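PDB 4ZOC: Lin1840 protein from Listeria innocua serovar 6a, which probably hydrolyses terminal, non-reducing beta-D-glucosyl residues with release of beta-D-glucose, as a glycoside hydrolase family 3 beta-glucosidase that takes part in beta-1,2-glucan metabolism. Local coordinates for residues R368-V372 with R534-L539; L387-I393 with V428-E433; L395-T401 with N420-L425; V450-Q455 with F492-K498; V459-G465 with P499-F505. The protein carries 2 engineered substitutions. All blocks are in the same frame, centred on the assembly; numbering follows the deposited sequence.

Interaction 1 of 5, residues R368-V372 with R534-L539; sequences RAAGV and RVTADL
Arg368 of helix 361-374 reaches across to Asp538 of helix 532-541, two helices of the alpha/beta part of this family 3 glycosidase whose local axes cross at -54°, 9.0 Å apart. Its chain starts with CG anti to the backbone N (chi1 -166°) and runs extended to NE, which carries it over the neighbouring helix. CG passes Val535 CG2, CD comes up to Arg534 CB, and NE and NH2 then grip the carboxylate side-on, both bonding to the same oxygen. NE bonds to Asp538 OD2 at 3.2 Å, the oxygen lying close to the guanidinium plane. Arg534 CD lies over one face of the guanidinium, toward its rim; the Arg534 charge itself is paired with Glu427 and Glu531. Nearer the helix backbones, Val372 CG1 packs on Val535 CG1 at 3.9 Å, and the Val535 methyls press on the Gly371 backbone. The shortest contact is Arg368 NH2 to Asp538 OD2, 2.9 Å, on the syn lone pair of the oxygen.

Interaction 2 of 5, residues L387-I393 with V428-E433; sequences LAKEAKI and VFETVE
Between Leu387-Ile393 and Val428-Glu433 the backbones come together as a parallel bridge only at one end, where Ile393 pairs with Val432. Ile393 N donates to Thr431 O at 3.0 Å and Glu433 N to Ile393 O at 2.9 Å. Further back the chains part: a type I turn from Ala388 to Ala391 faces the loop before strand 432-436, and one water bridges them, donating to Lys389 O and Ala391 O and accepting from Thr431 N. A second water links Glu390 O with Thr431 OG1. Ile393 CD1 stands over one face of the Phe429 ring, 3.5 Å from the centroid and 17° off the normal, in a CH-pi contact, while Val428 CG1 covers the opposite face and Ala388 O meets the ring edge in plane. With CG beside the backbone N (chi1 -60°), the ring is brought under the Ile393 methyl. Lys389, bent at its last two torsions, curls back so that NZ meets Val428 O at 2.7 Å, on a lone pair in the carbonyl plane. The 388-391 turn is thus tied to the residues leading into edge strand 432-436 by water and a lysine, where direct backbone pairing gives out.

Interaction 3 of 5, residues L395-T401 with N420-L425; sequences LVGPLAT and NVETGL
Leu395, Val421 and Thr401 bury the most surface where strand 393-397 and the turn after it meet the N-terminal end of helix 421-426, within a beta-alpha-beta unit of the alpha/beta sandwich. Leu395 has CG anti to the backbone N (chi1 172°), which points both its methyls at the helix: CD1 meets Val421 CG1 at 3.8 Å, and CD2 sits against Glu422 CA at 3.6 Å and near Leu425 CD1. Val421 in turn rests on the turn, its CG2 3.3 Å from Leu399 O. Thr401 CG2 lies 3.5 Å from Glu422 OE1, while Glu422 OE2 is bridged to Arg426. The carbonyls of the turn serve the start of the helix. Glu422 N bonds to Ala400 O at 2.9 Å, a water donates to Leu399 O and accepts from Val421 N, and Asn420 ND2 donates to Thr401 O from above the carbonyl plane. Asn420 is the N-cap: its OD1 takes the Thr423 N and OG1 hydrogens from opposite faces of the amide plane. Two of the helix's first N-H groups, which have no carbonyl of an earlier helical turn to bond to, are therefore met by Leu399, through water, and Ala400.

Interaction 4 of 5, residues V450-Q455 with F492-K498; sequences VKAAVQ and FVQTLGK
The C-terminal ends of helix 444-456 and helix 484-494, which lie side by side on one face of the mixed sheet, meet through a small set of apolar side chains. Val450 CG1 is shared by three partners: Val493 CG2 at 3.9 Å, Leu496 CD1 at 4.1 Å, and Phe492, whose ring it meets in plane at the CE2 edge. One turn on, Val454 crosses Leu496 at about a right angle, with CG2 3.8 Å from CD1. In the alpha/beta fold both helices lead into strands of this sheet, and behind the contact Val454 and Val493 pack on Val460 of strand 459-465. The chain leaves the second helix through a type I turn, Gln494 to Gly497, where Gly497 takes positive phi. Lys498 then doubles back: with its chain bent at chi2 (-116°) its CG passes Val454 CG1 at 3.7 Å. NZ arrives at the end of the first helix and donates to Val454 O at 2.9 Å; it also bonds to Met457 O, and weakly to Gln455 O.

Interaction 5 of 5, residues V459-G465 with P499-F505; sequences VVVLALG and PVVITLF
Val460 and Val500, Leu462 and Ile502, and the pairs between and beyond them set strands 459-465 and 500-505 side by side in parallel register, their local axes 23° apart. The N-H groups of Val460, Leu462 and Leu464 donate to the carbonyls of Pro499, Val501 and Thr503, and their carbonyls accept from the N-H groups of Val501, Thr503 and Phe505. Leu462 N lies 2.8 Å from Val501 O. The longest of these bonds joins Leu464 N to Thr503 O at 3.2 Å. CA-H...O contacts run between them, such as Ile502 CA to Leu462 O at 3.2 Å. Apolar side chains meet on both faces. On that of Leu462, Ile502 lies alongside with CG1 3.8 Å from Leu462 CD2. On the other, Val461 CG2 touches Val501 CG1, and Val461 CG1 touches Thr503 CG2. Thr503 OG1, set between backbone N and carbonyl carbon (chi1 49°), lies 3.5 Å from Ala463 CB and is buried with no hydrogen-bonding partner in the model. The Leu462 face is covered by helix 484-494, which connects the strands in a beta-alpha-beta crossover, the Val461 face by helix 532-541, and strand 393-397 continues the sheet beside strand 459-465.

From the N terminus, helix 361-374 opens the longest loop, closed only when helix 532-541 packs on it in interaction 1; the other four contacts lie nested inside. Residues 387-393 open interaction 2, within which interaction 3 is nested, and both close before residue 450. Interactions 4 and 5 follow and cross, their segments alternating along the chain. Strand 393-397 joins interactions 2 and 3 to interaction 5, through Lys392 O to Val459 N and Val396 to Val461 and Ala463. Interaction 4 lies on one face of this sheet, against Val460 and Val500, and helix 532-541 of interaction 1 on the other, where Thr536 touches Phe505; Ala537 of the same helix also meets Val428 and Leu425 of interactions 2 and 3.

Interaction 1 of 5, residues R368-V372 with R534-L539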
# COMPACT_ATOMS: atom_id res chain seq x y z
N ARG A 368 -14.76 -5.77 -33.34
CA ARG A 368 -15.97 -5.13 -32.93
C ARG A 368 -16.72 -5.96 -31.88
O ARG A 368 -17.16 -5.42 -30.83
CB ARG A 368 -16.83 -4.88 -34.12
CG ARG A 368 -18.00 -3.94 -33.98
CD ARG A 368 -18.34 -3.89 -35.50
NE ARG A 368 -19.56 -3.28 -35.63
CZ ARG A 368 -20.09 -2.85 -36.75
NH1 ARG A 368 -19.50 -3.01 -37.92
NH2 ARG A 368 -21.24 -2.25 -36.63
N ALA A 369 -16.83 -7.26 -32.13
CA ALA A 369 -17.52 -8.17 -31.25
C ALA A 369 -16.82 -8.15 -29.88
O ALA A 369 -17.50 -8.12 -28.86
CB ALA A 369 -17.51 -9.59 -31.81
N ALA A 370 -15.47 -8.13 -29.87
CA ALA A 370 -14.74 -8.05 -28.62
C ALA A 370 -15.07 -6.77 -27.86
O ALA A 370 -15.22 -6.83 -26.64
CB ALA A 370 -13.24 -8.17 -28.80
N GLY A 371 -15.09 -5.65 -28.58
CA GLY A 371 -15.44 -4.35 -27.99
C GLY A 371 -16.84 -4.34 -27.39
O GLY A 371 -17.01 -3.81 -26.27
N VAL A 372 -17.85 -4.90 -28.09
CA VAL A 372 -19.19 -4.94 -27.52
C VAL A 372 -19.29 -5.93 -26.35
O VAL A 372 -20.23 -5.85 -25.52
CB VAL A 372 -20.32 -5.08 -28.56
CG1 VAL A 372 -20.18 -4.00 -29.63
CG2 VAL A 372 -20.33 -6.38 -29.23
N ARG A 534 -17.72 2.09 -33.80
CA ARG A 534 -18.80 1.18 -34.20
C ARG A 534 -19.26 0.45 -32.97
O ARG A 534 -20.44 0.29 -32.75
CB ARG A 534 -18.39 0.20 -35.22
CG ARG A 534 -17.95 0.89 -36.47
CD ARG A 534 -17.75 -0.06 -37.63
NE ARG A 534 -17.56 0.71 -38.87
CZ ARG A 534 -16.55 0.56 -39.75
NH1 ARG A 534 -15.52 -0.24 -39.56
NH2 ARG A 534 -16.53 1.30 -40.83
N VAL A 535 -18.31 0.06 -32.10
CA VAL A 535 -18.67 -0.51 -30.81
C VAL A 535 -19.61 0.44 -30.02
O VAL A 535 -20.63 0.04 -29.45
CB VAL A 535 -17.39 -0.83 -29.97
CG1 VAL A 535 -17.67 -1.17 -28.54
CG2 VAL A 535 -16.55 -1.93 -30.60
N THR A 536 -19.19 1.69 -29.93
CA THR A 536 -19.91 2.73 -29.24
C THR A 536 -21.32 2.89 -29.87
O THR A 536 -22.35 2.88 -29.14
CB THR A 536 -19.15 4.01 -29.26
OG1 THR A 536 -17.82 3.83 -28.68
CG2 THR A 536 -19.86 5.01 -28.47
N ALA A 537 -21.37 3.05 -31.18
CA ALA A 537 -22.69 3.25 -31.86
C ALA A 537 -23.62 2.05 -31.67
O ALA A 537 -24.84 2.23 -31.37
CB ALA A 537 -22.45 3.53 -33.34
N ASP A 538 -23.10 0.84 -31.81
CA ASP A 538 -23.90 -0.36 -31.62
C ASP A 538 -24.44 -0.52 -30.20
O ASP A 538 -25.60 -0.87 -30.03
CB ASP A 538 -23.14 -1.60 -32.00
CG ASP A 538 -22.90 -1.71 -33.51
OD1 ASP A 538 -23.43 -0.90 -34.32
OD2 ASP A 538 -22.14 -2.58 -33.88
N LEU A 539 -23.63 -0.19 -29.18
CA LEU A 539 -24.12 -0.32 -27.86
C LEU A 539 -25.16 0.77 -27.57
O LEU A 539 -26.15 0.49 -26.92
CB LEU A 539 -22.99 -0.22 -26.86
CG LEU A 539 -22.11 -1.47 -26.91
CD1 LEU A 539 -20.82 -1.13 -26.21
CD2 LEU A 539 -22.70 -2.66 -26.24

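Interaction 2 of 5, residues L387-I393 with V428-E433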
# COMPACT_ATOMS: atom_id res chain seq x y z
N LEU A 387 -30.75 4.30 -27.42
CA LEU A 387 -31.26 5.44 -28.18
C LEU A 387 -31.94 4.92 -29.44
O LEU A 387 -31.49 3.95 -30.00
CB LEU A 387 -30.11 6.38 -28.51
CG LEU A 387 -29.24 6.96 -27.42
CD1 LEU A 387 -28.23 7.91 -28.07
CD2 LEU A 387 -30.04 7.70 -26.41
N ALA A 388 -33.03 5.54 -29.88
CA ALA A 388 -33.62 5.30 -31.23
C ALA A 388 -32.69 5.80 -32.32
O ALA A 388 -31.99 6.79 -32.11
CB ALA A 388 -34.96 6.03 -31.35
N LYS A 389 -32.75 5.17 -33.50
CA LYS A 389 -31.87 5.56 -34.58
C LYS A 389 -32.19 6.95 -34.99
O LYS A 389 -31.31 7.64 -35.51
CB LYS A 389 -32.02 4.64 -35.78
CG LYS A 389 -31.15 3.40 -35.77
CD LYS A 389 -31.36 2.58 -37.08
CE LYS A 389 -30.03 2.08 -37.68
NZ LYS A 389 -29.30 3.06 -38.58
N GLU A 390 -33.43 7.41 -34.78
CA GLU A 390 -33.81 8.80 -35.14
C GLU A 390 -33.49 9.84 -34.07
O GLU A 390 -33.74 11.04 -34.26
CB GLU A 390 -35.32 8.88 -35.49
CG GLU A 390 -35.82 7.81 -36.46
CD GLU A 390 -35.80 6.41 -35.86
OE1 GLU A 390 -35.72 5.46 -36.67
OE2 GLU A 390 -35.84 6.26 -34.58
N ALA A 391 -32.93 9.40 -32.94
CA ALA A 391 -32.53 10.34 -31.89
C ALA A 391 -31.58 11.38 -32.42
O ALA A 391 -30.55 11.05 -33.09
CB ALA A 391 -31.90 9.61 -30.72
N LYS A 392 -31.90 12.64 -32.12
CA LYS A 392 -31.06 13.78 -32.52
C LYS A 392 -29.98 13.98 -31.42
O LYS A 392 -30.28 14.32 -30.29
CB LYS A 392 -31.90 15.05 -32.71
CG LYS A 392 -32.99 14.96 -33.79
CD LYS A 392 -33.85 16.23 -33.87
CE LYS A 392 -33.07 17.50 -34.17
NZ LYS A 392 -33.89 18.77 -34.24
N ILE A 393 -28.74 13.72 -31.79
CA ILE A 393 -27.62 13.58 -30.86
C ILE A 393 -26.71 14.79 -31.00
O ILE A 393 -26.20 15.13 -32.08
CB ILE A 393 -26.78 12.32 -31.18
CG1 ILE A 393 -27.61 11.09 -30.87
CG2 ILE A 393 -25.48 12.38 -30.36
CD1 ILE A 393 -26.99 9.76 -31.36
N VAL A 428 -24.93 5.27 -38.06
CA VAL A 428 -26.12 4.64 -37.39
C VAL A 428 -27.22 5.68 -37.21
O VAL A 428 -28.38 5.42 -37.54
CB VAL A 428 -25.70 4.03 -36.05
CG1 VAL A 428 -26.88 3.56 -35.26
CG2 VAL A 428 -24.71 2.89 -36.29
N PHE A 429 -26.83 6.85 -36.75
CA PHE A 429 -27.74 7.99 -36.42
C PHE A 429 -27.74 9.09 -37.52
O PHE A 429 -26.75 9.66 -37.85
CB PHE A 429 -27.33 8.58 -35.04
CG PHE A 429 -27.41 7.59 -33.91
CD1 PHE A 429 -28.60 7.35 -33.27
CD2 PHE A 429 -26.29 6.95 -33.46
CE1 PHE A 429 -28.71 6.40 -32.22
CE2 PHE A 429 -26.36 5.99 -32.47
CZ PHE A 429 -27.56 5.74 -31.82
N GLU A 430 -28.93 9.43 -38.04
CA GLU A 430 -29.03 10.41 -39.16
C GLU A 430 -28.68 11.83 -38.74
O GLU A 430 -28.08 12.56 -39.52
CB GLU A 430 -30.41 10.38 -39.85
CG GLU A 430 -31.57 10.00 -38.93
CD GLU A 430 -32.96 10.11 -39.57
OE1 GLU A 430 -33.90 9.54 -38.96
OE2 GLU A 430 -33.11 10.74 -40.66
N THR A 431 -28.99 12.18 -37.48
CA THR A 431 -28.79 13.51 -36.99
C THR A 431 -27.80 13.57 -35.82
O THR A 431 -28.10 13.13 -34.69
CB THR A 431 -30.12 14.10 -36.55
OG1 THR A 431 -31.05 13.90 -37.62
CG2 THR A 431 -29.93 15.60 -36.22
N VAL A 432 -26.59 14.06 -36.13
CA VAL A 432 -25.54 14.26 -35.15
C VAL A 432 -24.93 15.62 -35.39
O VAL A 432 -24.57 16.00 -36.51
CB VAL A 432 -24.45 13.17 -35.18
CG1 VAL A 432 -23.48 13.32 -34.03
CG2 VAL A 432 -25.01 11.77 -35.19
N GLU A 433 -24.88 16.43 -34.32
CA GLU A 433 -24.14 17.67 -34.33
C GLU A 433 -23.01 17.53 -33.34
O GLU A 433 -23.24 17.20 -32.20
CB GLU A 433 -25.07 18.74 -33.85
CG GLU A 433 -24.74 20.12 -34.30
CD GLU A 433 -26.02 20.99 -34.29
OE1 GLU A 433 -26.06 21.92 -33.55
OE2 GLU A 433 -26.98 20.76 -35.05
O HOH W 1 -30.50 10.36 -35.58
O HOH W 2 -33.08 12.34 -36.51

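Interaction 3 of 5, residues L395-T401 with N420-L425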
# COMPACT_ATOMS: atom_id res chain seq x y z
N LEU A 395 -23.11 15.37 -29.95
CA LEU A 395 -21.90 14.59 -29.60
C LEU A 395 -20.85 15.62 -29.20
O LEU A 395 -20.37 16.40 -30.02
CB LEU A 395 -21.43 13.75 -30.81
CG LEU A 395 -20.07 13.08 -30.57
CD1 LEU A 395 -20.04 12.09 -29.43
CD2 LEU A 395 -19.64 12.39 -31.83
N VAL A 396 -20.51 15.66 -27.94
CA VAL A 396 -19.59 16.68 -27.50
C VAL A 396 -18.46 16.13 -26.64
O VAL A 396 -18.64 15.11 -25.96
CB VAL A 396 -20.30 17.85 -26.77
CG1 VAL A 396 -21.53 18.38 -27.55
CG2 VAL A 396 -20.82 17.40 -25.49
N GLY A 397 -17.33 16.85 -26.63
CA GLY A 397 -16.23 16.52 -25.78
C GLY A 397 -14.96 16.07 -26.44
O GLY A 397 -14.86 16.07 -27.66
N PRO A 398 -13.96 15.74 -25.63
CA PRO A 398 -12.64 15.41 -26.18
C PRO A 398 -12.49 14.10 -26.90
O PRO A 398 -11.54 14.00 -27.72
CB PRO A 398 -11.73 15.49 -24.98
CG PRO A 398 -12.60 15.23 -23.81
CD PRO A 398 -13.93 15.82 -24.18
N LEU A 399 -13.41 13.18 -26.68
CA LEU A 399 -13.47 11.88 -27.36
C LEU A 399 -14.51 11.88 -28.52
O LEU A 399 -14.75 10.83 -29.15
CB LEU A 399 -13.72 10.70 -26.38
CG LEU A 399 -12.44 10.04 -25.85
CD1 LEU A 399 -11.77 9.23 -26.98
CD2 LEU A 399 -11.49 11.11 -25.32
N ALA A 400 -15.09 13.05 -28.85
CA ALA A 400 -16.07 13.13 -29.92
C ALA A 400 -15.42 12.80 -31.30
O ALA A 400 -15.95 12.03 -32.09
CB ALA A 400 -16.65 14.52 -30.01
N THR A 401 -14.27 13.40 -31.52
CA THR A 401 -13.52 13.21 -32.75
C THR A 401 -12.13 12.68 -32.57
O THR A 401 -11.46 12.38 -33.60
CB THR A 401 -13.38 14.55 -33.54
OG1 THR A 401 -12.52 15.47 -32.89
CG2 THR A 401 -14.74 15.18 -33.77
N ASN A 420 -13.37 6.56 -35.26
CA ASN A 420 -13.66 7.46 -34.13
C ASN A 420 -15.15 7.50 -33.76
O ASN A 420 -16.03 6.89 -34.44
CB ASN A 420 -13.00 8.81 -34.31
CG ASN A 420 -13.71 9.68 -35.36
OD1 ASN A 420 -14.68 9.26 -35.98
ND2 ASN A 420 -13.28 10.90 -35.49
N VAL A 421 -15.47 8.17 -32.65
CA VAL A 421 -16.83 8.16 -32.19
C VAL A 421 -17.77 8.86 -33.18
O VAL A 421 -18.84 8.32 -33.45
CB VAL A 421 -16.95 8.76 -30.80
CG1 VAL A 421 -18.39 8.78 -30.34
CG2 VAL A 421 -16.10 7.93 -29.84
N GLU A 422 -17.39 10.05 -33.69
CA GLU A 422 -18.23 10.73 -34.66
C GLU A 422 -18.53 9.83 -35.86
O GLU A 422 -19.69 9.66 -36.25
CB GLU A 422 -17.62 12.07 -35.16
CG GLU A 422 -18.49 12.69 -36.26
CD GLU A 422 -17.97 14.03 -36.79
OE1 GLU A 422 -16.87 14.46 -36.40
OE2 GLU A 422 -18.72 14.67 -37.55
N THR A 423 -17.51 9.22 -36.41
CA THR A 423 -17.66 8.41 -37.63
C THR A 423 -18.56 7.21 -37.35
O THR A 423 -19.45 6.89 -38.15
CB THR A 423 -16.29 8.00 -38.18
OG1 THR A 423 -15.57 9.18 -38.52
CG2 THR A 423 -16.40 7.08 -39.43
N GLY A 424 -18.36 6.58 -36.20
CA GLY A 424 -19.17 5.43 -35.79
C GLY A 424 -20.64 5.85 -35.62
O GLY A 424 -21.56 5.20 -36.15
N LEU A 425 -20.89 6.99 -34.98
CA LEU A 425 -22.29 7.38 -34.74
C LEU A 425 -23.01 7.73 -36.05
O LEU A 425 -24.21 7.42 -36.22
CB LEU A 425 -22.35 8.59 -33.75
CG LEU A 425 -21.94 8.37 -32.30
CD1 LEU A 425 -22.50 9.51 -31.45
CD2 LEU A 425 -22.42 7.05 -31.81
O HOH W 3 -13.39 9.58 -31.05

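Interaction 4 of 5, residues V450-Q455 with F492-K498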
# COMPACT_ATOMS: atom_id res chain seq x y z
N VAL A 450 -21.03 24.29 -27.38
CA VAL A 450 -21.76 23.17 -26.78
C VAL A 450 -23.21 23.53 -26.51
O VAL A 450 -24.10 22.76 -26.75
CB VAL A 450 -21.04 22.70 -25.50
CG1 VAL A 450 -21.87 21.72 -24.69
CG2 VAL A 450 -19.73 22.03 -25.85
N LYS A 451 -23.45 24.73 -26.01
CA LYS A 451 -24.82 25.11 -25.66
C LYS A 451 -25.69 25.17 -26.94
O LYS A 451 -26.85 24.62 -27.02
CB LYS A 451 -24.80 26.42 -24.90
CG LYS A 451 -26.17 26.97 -24.61
CD LYS A 451 -26.00 28.32 -23.91
CE LYS A 451 -27.34 28.90 -23.49
NZ LYS A 451 -27.17 29.60 -22.19
N ALA A 452 -25.12 25.72 -27.97
CA ALA A 452 -25.86 25.78 -29.26
C ALA A 452 -26.19 24.39 -29.82
O ALA A 452 -27.35 24.17 -30.32
CB ALA A 452 -25.06 26.58 -30.26
N ALA A 453 -25.23 23.46 -29.78
CA ALA A 453 -25.47 22.10 -30.31
C ALA A 453 -26.53 21.33 -29.52
O ALA A 453 -27.40 20.64 -30.08
CB ALA A 453 -24.18 21.28 -30.40
N VAL A 454 -26.46 21.47 -28.21
CA VAL A 454 -27.41 20.81 -27.28
C VAL A 454 -28.82 21.38 -27.46
O VAL A 454 -29.78 20.64 -27.54
CB VAL A 454 -26.92 20.87 -25.82
CG1 VAL A 454 -27.94 20.29 -24.86
CG2 VAL A 454 -25.58 20.18 -25.65
N GLN A 455 -28.93 22.69 -27.57
CA GLN A 455 -30.25 23.35 -27.88
C GLN A 455 -30.93 22.78 -29.08
O GLN A 455 -32.13 22.50 -29.03
CB GLN A 455 -30.09 24.86 -28.06
CG GLN A 455 -30.33 25.64 -26.79
CD GLN A 455 -29.85 27.10 -26.81
OE1 GLN A 455 -29.76 27.76 -25.76
NE2 GLN A 455 -29.54 27.61 -27.99
N PHE A 492 -21.21 21.48 -16.67
CA PHE A 492 -21.85 22.36 -17.65
C PHE A 492 -22.96 21.74 -18.49
O PHE A 492 -24.02 22.30 -18.53
CB PHE A 492 -20.81 23.03 -18.53
CG PHE A 492 -21.40 23.95 -19.53
CD1 PHE A 492 -21.88 25.21 -19.15
CD2 PHE A 492 -21.41 23.61 -20.86
CE1 PHE A 492 -22.43 26.07 -20.12
CE2 PHE A 492 -21.97 24.46 -21.80
CZ PHE A 492 -22.44 25.72 -21.43
N VAL A 493 -22.74 20.57 -19.11
CA VAL A 493 -23.72 19.92 -19.95
C VAL A 493 -24.96 19.56 -19.14
O VAL A 493 -26.09 19.66 -19.65
CB VAL A 493 -23.07 18.67 -20.65
CG1 VAL A 493 -24.11 17.80 -21.24
CG2 VAL A 493 -22.11 19.18 -21.72
N GLN A 494 -24.78 19.22 -17.85
CA GLN A 494 -25.92 18.84 -17.00
C GLN A 494 -26.88 20.04 -16.87
O GLN A 494 -28.08 19.89 -16.75
CB GLN A 494 -25.40 18.45 -15.65
CG GLN A 494 -26.45 17.80 -14.80
CD GLN A 494 -27.34 18.75 -14.11
OE1 GLN A 494 -26.93 19.86 -13.78
NE2 GLN A 494 -28.64 18.33 -13.88
N THR A 495 -26.33 21.21 -16.90
CA THR A 495 -27.15 22.42 -16.76
C THR A 495 -28.08 22.68 -17.94
O THR A 495 -29.00 23.45 -17.81
CB THR A 495 -26.37 23.70 -16.48
OG1 THR A 495 -25.69 24.21 -17.64
CG2 THR A 495 -25.45 23.58 -15.27
N LEU A 496 -27.86 22.03 -19.05
CA LEU A 496 -28.53 22.40 -20.31
C LEU A 496 -29.88 21.70 -20.42
O LEU A 496 -30.60 21.91 -21.34
CB LEU A 496 -27.61 22.14 -21.54
CG LEU A 496 -26.27 22.79 -21.45
CD1 LEU A 496 -25.40 22.44 -22.65
CD2 LEU A 496 -26.31 24.32 -21.28
N GLY A 497 -30.24 20.89 -19.47
CA GLY A 497 -31.61 20.35 -19.43
C GLY A 497 -31.97 19.17 -20.30
O GLY A 497 -33.15 18.72 -20.23
N LYS A 498 -31.01 18.62 -21.08
CA LYS A 498 -31.30 17.47 -21.94
C LYS A 498 -30.67 16.22 -21.38
O LYS A 498 -29.73 16.34 -20.64
CB LYS A 498 -30.70 17.70 -23.34
CG LYS A 498 -31.26 19.03 -23.91
CD LYS A 498 -32.11 18.98 -25.14
CE LYS A 498 -32.62 20.38 -25.44
NZ LYS A 498 -32.62 20.60 -26.90

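Interaction 5 of 5, residues V459-G465 with P499-F505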
# COMPACT_ATOMS: atom_id res chain seq x y z
N VAL A 459 -30.68 14.70 -27.23
CA VAL A 459 -29.88 13.97 -26.20
C VAL A 459 -28.42 14.30 -26.46
O VAL A 459 -27.99 14.67 -27.61
CB VAL A 459 -30.07 12.45 -26.27
CG1 VAL A 459 -31.53 12.07 -26.08
CG2 VAL A 459 -29.59 11.94 -27.59
N VAL A 460 -27.61 14.17 -25.41
CA VAL A 460 -26.23 14.53 -25.49
C VAL A 460 -25.45 13.27 -25.25
O VAL A 460 -25.73 12.53 -24.32
CB VAL A 460 -25.83 15.53 -24.43
CG1 VAL A 460 -24.38 15.96 -24.54
CG2 VAL A 460 -26.78 16.75 -24.44
N VAL A 461 -24.55 12.99 -26.16
CA VAL A 461 -23.55 11.96 -25.96
C VAL A 461 -22.27 12.77 -25.63
O VAL A 461 -21.65 13.42 -26.53
CB VAL A 461 -23.34 11.07 -27.23
CG1 VAL A 461 -22.13 10.12 -27.00
CG2 VAL A 461 -24.49 10.23 -27.62
N LEU A 462 -21.81 12.67 -24.36
CA LEU A 462 -20.72 13.45 -23.82
C LEU A 462 -19.56 12.46 -23.81
O LEU A 462 -19.53 11.52 -23.02
CB LEU A 462 -21.04 13.90 -22.42
CG LEU A 462 -19.93 14.65 -21.70
CD1 LEU A 462 -19.32 15.83 -22.48
CD2 LEU A 462 -20.42 15.22 -20.36
N ALA A 463 -18.64 12.65 -24.72
CA ALA A 463 -17.54 11.70 -24.90
C ALA A 463 -16.30 12.22 -24.21
O ALA A 463 -15.62 13.21 -24.69
CB ALA A 463 -17.30 11.44 -26.42
N LEU A 464 -15.99 11.60 -23.09
CA LEU A 464 -14.86 11.97 -22.23
C LEU A 464 -13.78 10.94 -22.20
O LEU A 464 -13.99 9.74 -22.42
CB LEU A 464 -15.33 12.13 -20.78
CG LEU A 464 -16.51 13.11 -20.57
CD1 LEU A 464 -16.91 13.11 -19.08
CD2 LEU A 464 -16.12 14.47 -21.06
N GLY A 465 -12.59 11.36 -21.82
CA GLY A 465 -11.58 10.30 -21.58
C GLY A 465 -10.13 10.72 -21.51
O GLY A 465 -9.78 11.89 -21.52
N PRO A 499 -31.17 15.04 -21.73
CA PRO A 499 -30.55 13.81 -21.14
C PRO A 499 -29.17 13.59 -21.69
O PRO A 499 -28.89 13.90 -22.87
CB PRO A 499 -31.46 12.67 -21.59
CG PRO A 499 -32.74 13.34 -22.12
CD PRO A 499 -32.45 14.78 -22.43
N VAL A 500 -28.29 13.12 -20.82
CA VAL A 500 -26.87 12.97 -21.15
C VAL A 500 -26.44 11.51 -20.97
O VAL A 500 -26.68 10.92 -19.90
CB VAL A 500 -26.05 13.82 -20.24
CG1 VAL A 500 -24.54 13.64 -20.49
CG2 VAL A 500 -26.45 15.27 -20.28
N VAL A 501 -25.83 10.91 -22.00
CA VAL A 501 -25.07 9.68 -21.85
C VAL A 501 -23.58 10.05 -21.93
O VAL A 501 -23.12 10.73 -22.87
CB VAL A 501 -25.46 8.55 -22.81
CG1 VAL A 501 -25.54 8.97 -24.23
CG2 VAL A 501 -24.50 7.37 -22.68
N ILE A 502 -22.81 9.64 -20.94
CA ILE A 502 -21.36 9.82 -20.96
C ILE A 502 -20.74 8.52 -21.51
O ILE A 502 -21.01 7.38 -21.00
CB ILE A 502 -20.77 10.17 -19.58
CG1 ILE A 502 -21.08 11.62 -19.22
CG2 ILE A 502 -19.21 10.08 -19.58
CD1 ILE A 502 -20.79 12.08 -17.77
N THR A 503 -19.92 8.65 -22.55
CA THR A 503 -19.23 7.49 -23.10
C THR A 503 -17.79 7.76 -22.71
O THR A 503 -17.22 8.68 -23.16
CB THR A 503 -19.36 7.40 -24.65
OG1 THR A 503 -19.06 8.65 -25.20
CG2 THR A 503 -20.76 7.10 -25.09
N LEU A 504 -17.25 6.95 -21.79
CA LEU A 504 -15.96 7.12 -21.22
C LEU A 504 -14.91 6.21 -21.83
O LEU A 504 -15.10 5.01 -21.94
CB LEU A 504 -16.03 6.93 -19.69
CG LEU A 504 -14.74 7.18 -18.87
CD1 LEU A 504 -14.36 8.63 -18.85
CD2 LEU A 504 -14.99 6.70 -17.43
N PHE A 505 -13.81 6.82 -22.24
CA PHE A 505 -12.63 6.08 -22.82
C PHE A 505 -11.40 6.30 -21.95
O PHE A 505 -11.04 7.43 -21.56
CB PHE A 505 -12.39 6.58 -24.21
CG PHE A 505 -13.54 6.34 -25.14
CD1 PHE A 505 -14.61 7.21 -25.19
CD2 PHE A 505 -13.52 5.28 -25.99
CE1 PHE A 505 -15.67 6.97 -26.03
CE2 PHE A 505 -14.55 5.07 -26.85
CZ PHE A 505 -15.64 5.90 -26.88